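Local structure of galactonate dehydratase (Zobellia galactanivorans, 5OLC) at residues Pro303-Trp309 against Glu337-Thr341; Gly54-Gly58 against Asp277-Ala281; Val18-Lys22 against Glu342-Arg346; Val316-Ala320 against Leu361-Cys365. The protein belongs to the enolase superfamily of enzymes, pairing a mandelate racemase type N-terminal domain with an enolase-like C-terminal domain of TIM-barrel type. All coordinates share one frame; numbering follows the deposited sequence.

Interaction 1. Residues Pro303-Trp309 against Glu337-Thr341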
loop_
_atom_site.group_PDB
_atom_site.type_symbol
_atom_site.label_atom_id
_atom_site.label_comp_id
_atom_site.label_asym_id
_atom_site.label_seq_id
_atom_site.Cartn_x
_atom_site.Cartn_y
_atom_site.Cartn_z
ATOM N N PRO A 303 -26.515 17.374 3.767
ATOM C CA PRO A 303 -27.373 16.185 3.768
ATOM C C PRO A 303 -28.323 16.095 2.574
ATOM O O PRO A 303 -28.569 17.092 1.880
ATOM C CB PRO A 303 -28.096 16.273 5.113
ATOM C CG PRO A 303 -28.144 17.704 5.419
ATOM C CD PRO A 303 -26.914 18.329 4.821
ATOM N N HIS A 304 -28.814 14.884 2.309
ATOM C CA HIS A 304 -29.787 14.655 1.253
ATOM C C HIS A 304 -31.165 14.769 1.921
ATOM O O HIS A 304 -31.352 14.218 3.015
ATOM C CB HIS A 304 -29.581 13.267 0.621
ATOM C CG HIS A 304 -30.557 12.941 -0.476
ATOM N ND1 HIS A 304 -31.592 12.026 -0.283
ATOM C CD2 HIS A 304 -30.622 13.414 -1.744
ATOM C CE1 HIS A 304 -32.251 11.985 -1.432
ATOM N NE2 HIS A 304 -31.710 12.804 -2.340
ATOM N N THR A 305 -32.095 15.548 1.309
ATOM C CA THR A 305 -33.465 15.734 1.821
ATOM C C THR A 305 -34.489 15.703 0.695
ATOM O O THR A 305 -34.449 16.553 -0.198
ATOM C CB THR A 305 -33.645 16.970 2.738
ATOM O OG1 THR A 305 -32.464 17.779 2.783
ATOM C CG2 THR A 305 -34.075 16.585 4.137
ATOM N N TRP A 306 -35.409 14.712 0.740
ATOM C CA TRP A 306 -36.448 14.531 -0.272
ATOM C C TRP A 306 -37.712 13.878 0.315
ATOM O O TRP A 306 -38.114 12.780 -0.103
ATOM C CB TRP A 306 -35.897 13.744 -1.482
ATOM C CG TRP A 306 -36.570 14.041 -2.793
ATOM C CD1 TRP A 306 -36.505 15.207 -3.504
ATOM C CD2 TRP A 306 -37.331 13.121 -3.598
ATOM N NE1 TRP A 306 -37.206 15.084 -4.685
ATOM C CE2 TRP A 306 -37.730 13.814 -4.765
ATOM C CE3 TRP A 306 -37.745 11.785 -3.429
ATOM C CZ2 TRP A 306 -38.511 13.212 -5.767
ATOM C CZ3 TRP A 306 -38.519 11.190 -4.420
ATOM C CH2 TRP A 306 -38.891 11.898 -5.574
ATOM N N GLY A 307 -38.340 14.588 1.252
ATOM C CA GLY A 307 -39.562 14.134 1.905
ATOM C C GLY A 307 -40.493 15.252 2.320
ATOM O O GLY A 307 -40.655 16.235 1.585
ATOM N N THR A 308 -41.130 15.097 3.500
ATOM C CA THR A 308 -42.046 16.107 4.042
ATOM C C THR A 308 -41.241 17.078 4.913
ATOM O O THR A 308 -40.011 16.990 4.947
ATOM C CB THR A 308 -43.224 15.471 4.811
ATOM O OG1 THR A 308 -42.776 14.998 6.073
ATOM C CG2 THR A 308 -43.930 14.375 4.050
ATOM N N TRP A 309 -41.911 17.988 5.632
ATOM C CA TRP A 309 -41.199 18.912 6.498
ATOM C C TRP A 309 -40.660 18.225 7.737
ATOM O O TRP A 309 -39.810 18.824 8.391
ATOM C CB TRP A 309 -42.023 20.152 6.848
ATOM C CG TRP A 309 -42.337 21.010 5.666
ATOM C CD1 TRP A 309 -43.482 20.984 4.924
ATOM C CD2 TRP A 309 -41.501 22.020 5.081
ATOM N NE1 TRP A 309 -43.410 21.914 3.907
ATOM C CE2 TRP A 309 -42.199 22.556 3.974
ATOM C CE3 TRP A 309 -40.238 22.542 5.397
ATOM C CZ2 TRP A 309 -41.677 23.584 3.180
ATOM C CZ3 TRP A 309 -39.721 23.564 4.608
ATOM C CH2 TRP A 309 -40.437 24.074 3.516
ATOM N N GLU A 337 -30.772 20.515 1.052
ATOM C CA GLU A 337 -31.692 20.168 -0.028
ATOM C C GLU A 337 -33.131 20.586 0.258
ATOM O O GLU A 337 -33.794 20.012 1.127
ATOM C CB GLU A 337 -31.597 18.674 -0.410
ATOM C CG GLU A 337 -32.226 18.355 -1.759
ATOM C CD GLU A 337 -31.864 17.032 -2.406
ATOM O OE1 GLU A 337 -30.716 16.560 -2.225
ATOM O OE2 GLU A 337 -32.708 16.509 -3.171
ATOM N N LEU A 338 -33.620 21.566 -0.516
ATOM C CA LEU A 338 -34.992 22.032 -0.404
ATOM C C LEU A 338 -35.780 21.653 -1.662
ATOM O O LEU A 338 -35.700 22.361 -2.672
ATOM C CB LEU A 338 -35.035 23.547 -0.134
ATOM C CG LEU A 338 -36.359 24.126 0.380
ATOM C CD1 LEU A 338 -36.630 23.735 1.836
ATOM C CD2 LEU A 338 -36.358 25.616 0.262
ATOM N N ASP A 339 -36.511 20.507 -1.603
ATOM C CA ASP A 339 -37.344 19.994 -2.701
ATOM C C ASP A 339 -38.418 21.011 -3.075
ATOM O O ASP A 339 -39.263 21.340 -2.241
ATOM C CB ASP A 339 -37.980 18.635 -2.330
ATOM C CG ASP A 339 -38.837 17.996 -3.417
ATOM O OD1 ASP A 339 -38.477 18.117 -4.609
ATOM O OD2 ASP A 339 -39.851 17.347 -3.071
ATOM N N ARG A 340 -38.360 21.550 -4.304
ATOM C CA ARG A 340 -39.332 22.564 -4.738
ATOM C C ARG A 340 -40.373 22.032 -5.756
ATOM O O ARG A 340 -41.161 22.809 -6.310
ATOM C CB ARG A 340 -38.622 23.836 -5.257
ATOM C CG ARG A 340 -37.759 24.599 -4.237
ATOM C CD ARG A 340 -38.342 24.725 -2.831
ATOM N NE ARG A 340 -39.576 25.509 -2.779
ATOM C CZ ARG A 340 -40.535 25.337 -1.873
ATOM N NH1 ARG A 340 -40.421 24.396 -0.944
ATOM N NH2 ARG A 340 -41.623 26.092 -1.903
ATOM N N THR A 341 -40.402 20.699 -5.950
ATOM C CA THR A 341 -41.329 20.016 -6.856
ATOM C C THR A 341 -42.756 20.003 -6.269
ATOM O O THR A 341 -42.987 20.522 -5.167
ATOM C CB THR A 341 -40.822 18.586 -7.178
ATOM O OG1 THR A 341 -40.797 17.803 -5.984
ATOM C CG2 THR A 341 -39.453 18.574 -7.860
#
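Glu337 points from strand 337-339 at the loop 303-309, where Thr305 and His304 receive it. Its CB lies 3.4 Å from Thr305 OG1. Its CG passes 3.3 Å from the carbonyl O of Thr305. CG stands anti to the backbone N (chi1 -164°) and the chain stays extended from there, which carries the carboxylate on to His304. Glu337 CD lies 3.4 Å from Thr305 O. OE2 is equally near that O, two acceptors with no bond between them. OE1 comes within 3.2 Å of His304 CD2. The side chains of Glu337 and His304 run alongside each other, but the carboxylate is turned nearly square to the ring (85°). A hydrogen bond joins the segments: the Thr305 hydroxyl, OG1, donates to Glu337 O at 3.1 Å, in the carbonyl plane and on a lone pair.

Further along, the carboxylate of Asp339 sits obliquely by the indole of Trp306, with Asp339 CG 3.6 Å from Trp306 CD1. Asp339 OD1 accepts from Thr341 OG1 at 2.7 Å. At the far end Leu338 CD1 touches Trp309 CZ3 at 4.2 Å.

His304 ND1 bonds to Asp277, a His-Asp pair that recalls the one in the mandelate racemase group. Glu337 faces a ring and a carbonyl O, Asp339 an indole. The salt bridges of these carboxylates, from Glu337 OE1 to Lys172 and from Asp339 OD2 to Arg37, come from outside the contact.

Interaction 2. Residues Gly54-Gly58 against Asp277-Ala281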
loop_
_atom_site.group_PDB
_atom_site.type_symbol
_atom_site.label_atom_id
_atom_site.label_comp_id
_atom_site.label_asym_id
_atom_site.label_seq_id
_atom_site.Cartn_x
_atom_site.Cartn_y
_atom_site.Cartn_z
ATOM N N GLY A 54 -41.606 11.635 13.091
ATOM C CA GLY A 54 -40.448 11.114 12.372
ATOM C C GLY A 54 -40.767 10.718 10.951
ATOM O O GLY A 54 -41.928 10.696 10.563
ATOM N N GLU A 55 -39.740 10.412 10.176
ATOM C CA GLU A 55 -39.860 10.057 8.772
ATOM C C GLU A 55 -38.716 9.122 8.349
ATOM O O GLU A 55 -37.579 9.273 8.802
ATOM C CB GLU A 55 -39.825 11.349 7.927
ATOM C CG GLU A 55 -40.209 11.213 6.466
ATOM C CD GLU A 55 -40.410 12.554 5.782
ATOM O OE1 GLU A 55 -40.579 13.568 6.492
ATOM O OE2 GLU A 55 -40.374 12.599 4.532
ATOM N N GLY A 56 -39.059 8.165 7.497
ATOM C CA GLY A 56 -38.140 7.216 6.884
ATOM C C GLY A 56 -38.075 7.462 5.388
ATOM O O GLY A 56 -39.089 7.849 4.793
ATOM N N TYR A 57 -36.881 7.305 4.778
ATOM C CA TYR A 57 -36.710 7.536 3.340
ATOM C C TYR A 57 -36.530 6.228 2.581
ATOM O O TYR A 57 -35.644 5.436 2.928
ATOM C CB TYR A 57 -35.565 8.524 3.047
ATOM C CG TYR A 57 -35.334 8.787 1.574
ATOM C CD1 TYR A 57 -36.055 9.767 0.897
ATOM C CD2 TYR A 57 -34.358 8.087 0.863
ATOM C CE1 TYR A 57 -35.826 10.031 -0.459
ATOM C CE2 TYR A 57 -34.126 8.337 -0.494
ATOM C CZ TYR A 57 -34.862 9.310 -1.152
ATOM O OH TYR A 57 -34.627 9.555 -2.485
ATOM N N GLY A 58 -37.365 6.030 1.556
ATOM C CA GLY A 58 -37.358 4.846 0.705
ATOM C C GLY A 58 -38.739 4.307 0.389
ATOM O O GLY A 58 -39.680 5.098 0.278
ATOM N N ASP A 277 -28.695 10.952 3.937
ATOM C CA ASP A 277 -30.074 11.361 4.178
ATOM C C ASP A 277 -30.380 10.946 5.615
ATOM O O ASP A 277 -30.207 9.772 5.971
ATOM C CB ASP A 277 -31.053 10.711 3.180
ATOM C CG ASP A 277 -32.462 11.296 3.207
ATOM O OD1 ASP A 277 -33.150 11.156 4.251
ATOM O OD2 ASP A 277 -32.889 11.863 2.173
ATOM N N ILE A 278 -30.796 11.916 6.450
ATOM C CA ILE A 278 -31.079 11.689 7.875
ATOM C C ILE A 278 -32.071 10.549 8.058
ATOM O O ILE A 278 -31.799 9.631 8.824
ATOM C CB ILE A 278 -31.488 13.005 8.602
ATOM C CG1 ILE A 278 -30.309 14.026 8.609
ATOM C CG2 ILE A 278 -31.956 12.742 10.024
ATOM C CD1 ILE A 278 -30.643 15.430 8.184
ATOM N N CYS A 279 -33.137 10.554 7.239
ATOM C CA CYS A 279 -34.268 9.616 7.201
ATOM C C CYS A 279 -33.917 8.231 6.626
ATOM O O CYS A 279 -34.769 7.332 6.610
ATOM C CB CYS A 279 -35.443 10.255 6.459
ATOM S SG CYS A 279 -36.071 11.776 7.232
ATOM N N ALA A 280 -32.665 8.041 6.203
ATOM C CA ALA A 280 -32.221 6.773 5.625
ATOM C C ALA A 280 -30.959 6.182 6.302
ATOM O O ALA A 280 -30.974 5.006 6.678
ATOM C CB ALA A 280 -31.993 6.944 4.134
ATOM N N ALA A 281 -29.897 7.019 6.492
ATOM C CA ALA A 281 -28.569 6.655 7.013
ATOM C C ALA A 281 -28.495 6.199 8.508
ATOM O O ALA A 281 -27.502 5.579 8.914
ATOM C CB ALA A 281 -27.594 7.800 6.770
#
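Tyr57 N and Cys279 O meet at 2.8 Å in the one hydrogen bond between these segments. The N-H...O angle is 152°, and the donor stands above the carbonyl plane, away from a lone pair. Packing is close around it. Gly56 CA comes within 3.4 Å of Cys279 O in a CA-H...O contact. Cys279 SG lies 3.3 Å from Glu55 O and also rests on Glu55 CB. Tyr57 CB touches Cys279 CB at 3.8 Å and Ala280 CB at 4.1 Å.

This is a domain junction of the enolase fold. The chain of strand 51-56, in the N-terminal domain, runs against the short, weakly bonded helix 278-281 that follows barrel strand 273-274. Asp277 is the N-cap of that helix, though its bond from Cys279 N to OD1 is weak.

The contact slackens along the Tyr57 ring, on a partly exposed residue. Here Asp277 OD2 lies 3.9 Å above the ring plane of Tyr57, offset toward the rim. Carboxylate and ring are stacked, with planes 22° apart. OD2 has its main partner outside the contact, in His304, whose ring meets that of Tyr57 edge-to-face. On the buried side, Glu55 OE1 accepts from Thr308 OG1 and Ala311 N.

Interaction 3. Residues Val18-Lys22 against Glu342-Arg346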
loop_
_atom_site.group_PDB
_atom_site.type_symbol
_atom_site.label_atom_id
_atom_site.label_comp_id
_atom_site.label_asym_id
_atom_site.label_seq_id
_atom_site.Cartn_x
_atom_site.Cartn_y
_atom_site.Cartn_z
ATOM N N VAL A 18 -48.439 5.415 6.247
ATOM C CA VAL A 18 -48.040 5.449 4.839
ATOM C C VAL A 18 -49.004 6.404 4.163
ATOM O O VAL A 18 -50.217 6.159 4.163
ATOM C CB VAL A 18 -48.062 4.066 4.155
ATOM C CG1 VAL A 18 -47.721 4.193 2.679
ATOM C CG2 VAL A 18 -47.125 3.096 4.838
ATOM N N ILE A 19 -48.481 7.505 3.631
ATOM C CA ILE A 19 -49.327 8.508 2.996
ATOM C C ILE A 19 -49.045 8.530 1.495
ATOM O O ILE A 19 -47.882 8.539 1.088
ATOM C CB ILE A 19 -49.260 9.896 3.707
ATOM C CG1 ILE A 19 -47.801 10.408 3.882
ATOM C CG2 ILE A 19 -49.993 9.823 5.052
ATOM C CD1 ILE A 19 -47.623 11.928 4.185
ATOM N N SER A 20 -50.117 8.459 0.679
ATOM C CA SER A 20 -50.038 8.401 -0.782
ATOM C C SER A 20 -50.691 9.596 -1.509
ATOM O O SER A 20 -51.688 10.130 -1.020
ATOM C CB SER A 20 -50.652 7.092 -1.269
ATOM O OG SER A 20 -50.359 6.877 -2.641
ATOM N N HIS A 21 -50.137 10.003 -2.681
ATOM C CA HIS A 21 -50.660 11.097 -3.529
ATOM C C HIS A 21 -50.077 11.058 -4.958
ATOM O O HIS A 21 -48.859 11.013 -5.110
ATOM C CB HIS A 21 -50.485 12.480 -2.848
ATOM C CG HIS A 21 -50.016 13.597 -3.730
ATOM N ND1 HIS A 21 -50.876 14.244 -4.600
ATOM C CD2 HIS A 21 -48.796 14.176 -3.811
ATOM C CE1 HIS A 21 -50.146 15.172 -5.202
ATOM N NE2 HIS A 21 -48.891 15.174 -4.753
ATOM N N LYS A 22 -50.949 11.071 -5.996
ATOM C CA LYS A 22 -50.566 11.053 -7.419
ATOM C C LYS A 22 -50.694 12.452 -8.020
ATOM O O LYS A 22 -51.685 13.127 -7.742
ATOM C CB LYS A 22 -51.452 10.069 -8.200
ATOM N N GLU A 342 -43.709 19.404 -7.013
ATOM C CA GLU A 342 -45.101 19.288 -6.587
ATOM C C GLU A 342 -45.213 18.191 -5.536
ATOM O O GLU A 342 -44.915 17.025 -5.821
ATOM C CB GLU A 342 -46.022 19.020 -7.787
ATOM C CG GLU A 342 -46.618 20.287 -8.381
ATOM C CD GLU A 342 -45.796 21.026 -9.422
ATOM O OE1 GLU A 342 -46.203 21.022 -10.608
ATOM O OE2 GLU A 342 -44.805 21.691 -9.041
ATOM N N ASN A 343 -45.591 18.582 -4.308
ATOM C CA ASN A 343 -45.725 17.639 -3.204
ATOM C C ASN A 343 -46.791 18.055 -2.206
ATOM O O ASN A 343 -46.562 18.889 -1.326
ATOM C CB ASN A 343 -44.383 17.378 -2.524
ATOM C CG ASN A 343 -44.307 16.085 -1.751
ATOM O OD1 ASN A 343 -45.306 15.521 -1.287
ATOM N ND2 ASN A 343 -43.085 15.643 -1.517
ATOM N N ALA A 344 -47.962 17.439 -2.350
ATOM C CA ALA A 344 -49.105 17.671 -1.493
ATOM C C ALA A 344 -48.897 17.023 -0.125
ATOM O O ALA A 344 -49.412 17.542 0.854
ATOM C CB ALA A 344 -50.365 17.134 -2.148
ATOM N N LEU A 345 -48.137 15.918 -0.034
ATOM C CA LEU A 345 -47.901 15.253 1.260
ATOM C C LEU A 345 -46.964 16.072 2.132
ATOM O O LEU A 345 -47.112 16.110 3.355
ATOM C CB LEU A 345 -47.356 13.850 1.059
ATOM C CG LEU A 345 -48.065 13.073 -0.015
ATOM C CD1 LEU A 345 -47.099 12.589 -1.025
ATOM C CD2 LEU A 345 -48.885 11.954 0.559
ATOM N N ARG A 346 -46.018 16.758 1.486
ATOM C CA ARG A 346 -45.067 17.634 2.149
ATOM C C ARG A 346 -45.749 18.943 2.559
ATOM O O ARG A 346 -45.600 19.361 3.706
ATOM C CB ARG A 346 -43.860 17.885 1.225
ATOM C CG ARG A 346 -42.904 18.996 1.641
ATOM C CD ARG A 346 -42.907 20.123 0.632
ATOM N NE ARG A 346 -42.299 19.707 -0.628
ATOM C CZ ARG A 346 -42.281 20.435 -1.736
ATOM N NH1 ARG A 346 -42.833 21.644 -1.755
ATOM N NH2 ARG A 346 -41.698 19.971 -2.829
#
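The His21 ring carries Ala344 CB on one face and Leu345 CD1 at its edge. The methyl of Ala344 stands 3.5 Å from the centroid of the His21 ring and only 8° off its normal, a CH-pi contact placed over the ring centre. Leu345 CD1 comes in near the ring plane, 3.6 Å from His21 CD2. The imidazole is therefore met by two methyl groups from directions about a right angle apart, one over the face and one at the edge.

The other branch of Leu345 turns to the strand backbone. CD2 lies 3.6 Å from Ile19 C and equally near Ser20 C. The Ile19 and Leu345 side chains run antiparallel past one another, and Ile19 CD1 reaches Leu345 CB at 3.7 Å. CG1 of Ile19 sits between its backbone N and carbonyl carbon (chi1 53°), a placing that lets CD1 run past Leu345.

Asn343 fixes the start of the helix as its N-cap. Its OD1 accepts from Arg346 N at 3.1 Å with an N-H...O angle of 150°, and more weakly from Leu345 N.

Methyl groups and the imidazole face make up most of the contact. It lays the first turn of helix 344-349, after barrel strand 337-339, against strand 11-22 of the N-terminal antiparallel sheet. Strand 36-46 runs alongside strand 11-22 and brings Arg37 against Leu345. Helix 375-381 closes in with Tyr381, which touches both His21 and Ala344.

Interaction 4. Residues Val316-Ala320 against Leu361-Cys365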
loop_
_atom_site.group_PDB
_atom_site.type_symbol
_atom_site.label_atom_id
_atom_site.label_comp_id
_atom_site.label_asym_id
_atom_site.label_seq_id
_atom_site.Cartn_x
_atom_site.Cartn_y
_atom_site.Cartn_z
ATOM N N VAL A 316 -32.711 21.005 8.702
ATOM C CA VAL A 316 -32.590 22.393 9.187
ATOM C C VAL A 316 -31.773 22.381 10.478
ATOM O O VAL A 316 -30.783 23.101 10.591
ATOM C CB VAL A 316 -33.947 23.119 9.432
ATOM C CG1 VAL A 316 -33.720 24.585 9.768
ATOM C CG2 VAL A 316 -34.898 22.983 8.251
ATOM N N HIS A 317 -32.171 21.520 11.418
ATOM C CA HIS A 317 -31.517 21.380 12.703
ATOM C C HIS A 317 -30.139 20.750 12.601
ATOM O O HIS A 317 -29.274 21.109 13.390
ATOM C CB HIS A 317 -32.429 20.661 13.695
ATOM C CG HIS A 317 -33.556 21.545 14.128
ATOM N ND1 HIS A 317 -33.480 22.287 15.295
ATOM C CD2 HIS A 317 -34.692 21.886 13.472
ATOM C CE1 HIS A 317 -34.599 23.001 15.343
ATOM N NE2 HIS A 317 -35.358 22.795 14.267
ATOM N N LEU A 318 -29.892 19.879 11.601
ATOM C CA LEU A 318 -28.549 19.301 11.459
ATOM C C LEU A 318 -27.546 20.299 10.870
ATOM O O LEU A 318 -26.481 20.469 11.475
ATOM C CB LEU A 318 -28.526 17.971 10.714
ATOM C CG LEU A 318 -27.186 17.247 10.823
ATOM C CD1 LEU A 318 -27.297 15.947 11.602
ATOM C CD2 LEU A 318 -26.542 17.089 9.457
ATOM N N VAL A 319 -27.875 20.984 9.736
ATOM C CA VAL A 319 -26.939 21.960 9.144
ATOM C C VAL A 319 -26.731 23.170 10.109
ATOM O O VAL A 319 -25.649 23.769 10.112
ATOM C CB VAL A 319 -27.191 22.385 7.662
ATOM C CG1 VAL A 319 -28.037 21.369 6.896
ATOM C CG2 VAL A 319 -27.747 23.793 7.529
ATOM N N ALA A 320 -27.725 23.466 10.977
ATOM C CA ALA A 320 -27.577 24.513 11.979
ATOM C C ALA A 320 -26.409 24.135 12.904
ATOM O O ALA A 320 -25.520 24.954 13.091
ATOM C CB ALA A 320 -28.861 24.685 12.776
ATOM N N LEU A 361 -33.138 30.822 4.715
ATOM C CA LEU A 361 -33.956 30.033 5.630
ATOM C C LEU A 361 -33.470 30.344 7.035
ATOM O O LEU A 361 -32.274 30.547 7.231
ATOM C CB LEU A 361 -33.766 28.543 5.323
ATOM C CG LEU A 361 -34.840 27.607 5.827
ATOM C CD1 LEU A 361 -35.313 26.712 4.739
ATOM C CD2 LEU A 361 -34.341 26.802 6.980
ATOM N N GLU A 362 -34.393 30.406 8.004
ATOM C CA GLU A 362 -34.067 30.752 9.380
ATOM C C GLU A 362 -34.424 29.616 10.310
ATOM O O GLU A 362 -35.589 29.208 10.383
ATOM C CB GLU A 362 -34.802 32.037 9.771
ATOM C CG GLU A 362 -34.350 32.704 11.061
ATOM C CD GLU A 362 -35.133 33.975 11.339
ATOM O OE1 GLU A 362 -35.052 34.924 10.519
ATOM O OE2 GLU A 362 -35.893 33.992 12.337
ATOM N N VAL A 363 -33.411 29.111 11.022
ATOM C CA VAL A 363 -33.528 27.998 11.962
ATOM C C VAL A 363 -34.552 28.354 13.050
ATOM O O VAL A 363 -34.452 29.442 13.618
ATOM C CB VAL A 363 -32.138 27.593 12.554
ATOM C CG1 VAL A 363 -32.235 26.371 13.476
ATOM C CG2 VAL A 363 -31.110 27.348 11.449
ATOM N N PRO A 364 -35.563 27.488 13.320
ATOM C CA PRO A 364 -36.535 27.808 14.379
ATOM C C PRO A 364 -35.992 27.566 15.802
ATOM O O PRO A 364 -35.085 26.756 16.004
ATOM C CB PRO A 364 -37.729 26.906 14.042
ATOM C CG PRO A 364 -37.113 25.715 13.417
ATOM C CD PRO A 364 -35.846 26.166 12.721
ATOM N N CYS A 365 -36.587 28.257 16.790
ATOM C CA CYS A 365 -36.222 28.210 18.209
ATOM C C CYS A 365 -37.216 27.391 19.033
ATOM O O CYS A 365 -37.006 27.192 20.231
ATOM C CB CYS A 365 -36.089 29.630 18.749
ATOM S SG CYS A 365 -35.589 30.839 17.499
#
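Helix 309-321 of the barrel domain packs on the second strand of the beta hairpin 350-357/360-362 and on the loop just after it, with Val316 and Ala320 set against Leu361, Val363 and Pro364. Val316 does most of the touching through one methyl. CG1, anti to the backbone N (chi1 -173°), meets Leu361 of the strand and Val363 and Pro364 of the loop that follows. Val316 CG1 is 3.6 Å from Leu361 CD2, 4.0 Å from Pro364 CD and 4.2 Å from Val363 CG2. Three side chains thus surround a single branch. The other methyl, CG2, lies farther from Leu361 CD2.

One turn on, Ala320 CB faces both methyls of Val363. It is 3.7 Å from Val363 CG2 and 3.8 Å from Val363 CG1. Ala320 N bonds to Val316 O, so the two residues share one face of the helix.

The polar member is His317. Its NE2 lies 3.5 Å from Pro364 CG, with the proline oblique to the ring. The ring is held from elsewhere: ND1 bonds to Ser126 N, and NE2 has a weak bond to Leu369 O.

No hydrogen bond crosses between the segments, and all the touching residues but the partly exposed Pro364 are buried. Around them, Ile354 of strand 350-357 touches Val316, Leu361 and Pro364, extending the apolar cluster. Strand 136-142 is paired with strand 360-362 and brings Ile137 against Val363. Helix 125-128 borders the end of the contact, where Ser126 touches Ala320 and Val363.

In the fold
Interactions 1 and 2 lie deepest, with centres about 11 Å apart, and are rich in polar and charged groups. Side-chain bonds between the two contacts tie them together. Interaction 4 is also buried but almost wholly apolar; helix 309-321, which begins at the end of interaction 1, carries it away from the polar centre. Interaction 3 is more peripheral and partly exposed, built on methyl groups and an imidazole face. Interactions 2 and 3 join the N-terminal domain to the barrel domain, whereas 1 and 4 stay within the latter. Strand 337-339 of interaction 1 leads into helix 344-349 of interaction 3.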